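Local coordinates for protein (triosephosphate isomerase) (Thermotoga maritima, PDB 1B9B), which catalyses the interconversion of dihydroxyacetone phosphate and D-glyceraldehyde 3-phosphate, the isomerase step of glycolysis and gluconeogenesis, at the interface of chains A and B. Sequence-based numbering; all coordinates share one arbitrary frame. Chains: chain A/B, Protein (triosephosphate isomerase).

The interface of chains A and B. Residues chain A 108, 146, 149-150, 153; chain B 137, 139.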
ATOM      1  N   GLU A 108      -5.199  13.588   2.519  1.00 51.11           N
ATOM      2  CA  GLU A 108      -4.242  14.621   2.909  1.00 51.16           C
ATOM      3  C   GLU A 108      -3.727  15.323   1.668  1.00 47.32           C
ATOM      4  O   GLU A 108      -3.785  16.542   1.569  1.00 45.55           O
ATOM      5  CB  GLU A 108      -3.076  14.025   3.692  1.00 60.78           C
ATOM      6  CG  GLU A 108      -3.501  13.399   5.016  1.00 78.04           C
ATOM      7  CD  GLU A 108      -2.376  13.335   6.038  1.00 85.75           C
ATOM      8  OE1 GLU A 108      -1.326  12.720   5.742  1.00 91.68           O
ATOM      9  OE2 GLU A 108      -2.553  13.902   7.141  1.00 88.62           O
ATOM     10  N   LYS A 146     -16.465  11.856   5.337  1.00 32.92           N
ATOM     11  CA  LYS A 146     -15.030  11.806   5.562  1.00 34.49           C
ATOM     12  C   LYS A 146     -14.281  12.660   4.551  1.00 35.92           C
ATOM     13  O   LYS A 146     -13.411  13.448   4.914  1.00 35.55           O
ATOM     14  CB  LYS A 146     -14.504  10.373   5.493  1.00 34.56           C
ATOM     15  CG  LYS A 146     -12.968  10.314   5.451  1.00 38.53           C
ATOM     16  CD  LYS A 146     -12.438   8.906   5.681  1.00 43.51           C
ATOM     17  CE  LYS A 146     -10.982   8.759   5.227  1.00 48.60           C
ATOM     18  NZ  LYS A 146     -10.036   9.643   5.961  1.00 52.54           N
ATOM     19  N   ARG A 149     -14.981  16.455   5.234  1.00 34.91           N
ATOM     20  CA  ARG A 149     -14.275  16.894   6.429  1.00 35.60           C
ATOM     21  C   ARG A 149     -12.774  16.971   6.176  1.00 38.06           C
ATOM     22  O   ARG A 149     -12.110  17.926   6.581  1.00 40.87           O
ATOM     23  CB  ARG A 149     -14.529  15.937   7.586  1.00 32.75           C
ATOM     24  CG  ARG A 149     -15.877  16.088   8.248  1.00 35.04           C
ATOM     25  CD  ARG A 149     -15.954  15.189   9.472  1.00 40.45           C
ATOM     26  NE  ARG A 149     -17.259  15.251  10.115  1.00 40.19           N
ATOM     27  CZ  ARG A 149     -17.753  16.345  10.674  1.00 39.49           C
ATOM     28  NH1 ARG A 149     -17.041  17.461  10.665  1.00 37.78           N
ATOM     29  NH2 ARG A 149     -18.955  16.323  11.230  1.00 37.26           N
ATOM     30  N   GLU A 150     -12.239  15.956   5.515  1.00 36.99           N
ATOM     31  CA  GLU A 150     -10.818  15.926   5.220  1.00 38.36           C
ATOM     32  C   GLU A 150     -10.483  17.047   4.248  1.00 41.25           C
ATOM     33  O   GLU A 150      -9.406  17.640   4.308  1.00 40.65           O
ATOM     34  CB  GLU A 150     -10.439  14.571   4.611  1.00 33.74           C
ATOM     35  CG  GLU A 150     -10.502  13.404   5.581  1.00 32.94           C
ATOM     36  CD  GLU A 150      -9.191  13.155   6.296  1.00 31.78           C
ATOM     37  OE1 GLU A 150      -8.347  14.069   6.361  1.00 34.94           O
ATOM     38  OE2 GLU A 150      -9.003  12.037   6.803  1.00 36.98           O
ATOM     39  N   TYR A 153     -10.761  20.478   6.277  1.00 49.33           N
ATOM     40  CA  TYR A 153      -9.932  20.583   7.470  1.00 50.75           C
ATOM     41  C   TYR A 153      -8.917  21.710   7.400  1.00 52.22           C
ATOM     42  O   TYR A 153      -8.067  21.732   6.515  1.00 49.41           O
ATOM     43  CB  TYR A 153      -9.188  19.285   7.712  1.00 51.11           C
ATOM     44  CG  TYR A 153      -8.563  19.187   9.079  1.00 53.47           C
ATOM     45  CD1 TYR A 153      -9.354  19.235  10.226  1.00 57.26           C
ATOM     46  CD2 TYR A 153      -7.192  18.976   9.230  1.00 57.31           C
ATOM     47  CE1 TYR A 153      -8.802  19.065  11.498  1.00 61.03           C
ATOM     48  CE2 TYR A 153      -6.624  18.804  10.497  1.00 62.01           C
ATOM     49  CZ  TYR A 153      -7.437  18.847  11.629  1.00 62.99           C
ATOM     50  OH  TYR A 153      -6.895  18.648  12.883  1.00 65.03           O
TER
ATOM     51  N   LYS B 137     -10.728  15.549  13.702  1.00 50.90           N
ATOM     52  CA  LYS B 137     -11.397  15.979  12.479  1.00 47.02           C
ATOM     53  C   LYS B 137     -12.902  15.731  12.596  1.00 44.18           C
ATOM     54  O   LYS B 137     -13.672  16.029  11.684  1.00 43.40           O
ATOM     55  CB  LYS B 137     -10.809  15.246  11.276  1.00 44.23           C
ATOM     56  CG  LYS B 137      -9.344  15.576  11.045  1.00 41.92           C
ATOM     57  CD  LYS B 137      -8.713  14.702   9.972  1.00 43.01           C
ATOM     58  CE  LYS B 137      -7.274  15.115   9.721  1.00 44.12           C
ATOM     59  NZ  LYS B 137      -6.587  14.252   8.729  1.00 47.86           N
ATOM     60  N   LEU B 139     -14.209  12.821  12.976  1.00 44.99           N
ATOM     61  CA  LEU B 139     -14.484  11.570  12.295  1.00 41.88           C
ATOM     62  C   LEU B 139     -14.736  10.402  13.234  1.00 42.13           C
ATOM     63  O   LEU B 139     -14.804   9.262  12.791  1.00 45.86           O
ATOM     64  CB  LEU B 139     -13.316  11.229  11.369  1.00 39.75           C
ATOM     65  CG  LEU B 139     -13.120  12.198  10.205  1.00 41.60           C
ATOM     66  CD1 LEU B 139     -11.833  11.893   9.448  1.00 41.53           C
ATOM     67  CD2 LEU B 139     -14.326  12.094   9.289  1.00 40.17           C
TER
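B:Lys137 has the largest share of this patch, with 118 Å² of its surface hidden by chain A. CG stands anti to the carbonyl carbon (chi1 -64°), and the chain beyond is fully extended, so that the aliphatic part lies between the A:Tyr153 ring and the A:Glu150 carboxylate. The closely packed part runs over the A:Tyr153 ring and on to B:Leu139: CG sits over one face of the phenol ring, toward its rim, 3.8 Å from the centroid in a CH-pi contact, and the lysine chain crosses the tyrosine at about a right angle. CE then passes over the opposite rim, 3.8 Å from A:Tyr153 CE2.

At the tip, the B:Lys137 ammonium NZ gives a hydrogen bond and salt bridge to A:Glu150 OE1 (3.0 Å), approaching from 27° out of the carboxylate plane. A bend at chi2 of A:Glu150 swings the carboxylate between two ammonium groups. Its second oxygen, OE2, makes a salt bridge within chain A to A:Lys146 NZ at 2.7 Å, the lysine turning back through a bend at chi4 (62°). Each carboxylate oxygen thus has its own ammonium, which fixes the group's rotation and probably favours its ionised form.

B:Leu139 supplies the apolar half, its CD2 lodged between A:Arg149 CD (3.5 Å) and A:Lys146 CA (3.8 Å). The extended A:Arg149 chain runs antiparallel to the leucine side chain, offering its methylenes; CD also sits beside the B:Lys137 carbonyl O, at 3.3 Å.

The looser side lies at A:Glu108, which is poorly ordered and loses merely 12 Å² to the partner. Its carboxylate OE2 remains 4.3 Å from B:Lys137 NZ, so any attraction is long-range.

Within the TIM-barrel fold, A:Lys146, A:Arg149 and A:Glu150 line one flank of outer helix 140-152, A:Tyr153 follows its end, and A:Glu108 is the second residue of helix 107-119. B:Lys137 and B:Leu139 come from the turn joining helices 132-137 and 140-152. The patch, repeated with the chains exchanged by the interface two-fold, joins barrel exteriors, plausibly helping tetramer assembly.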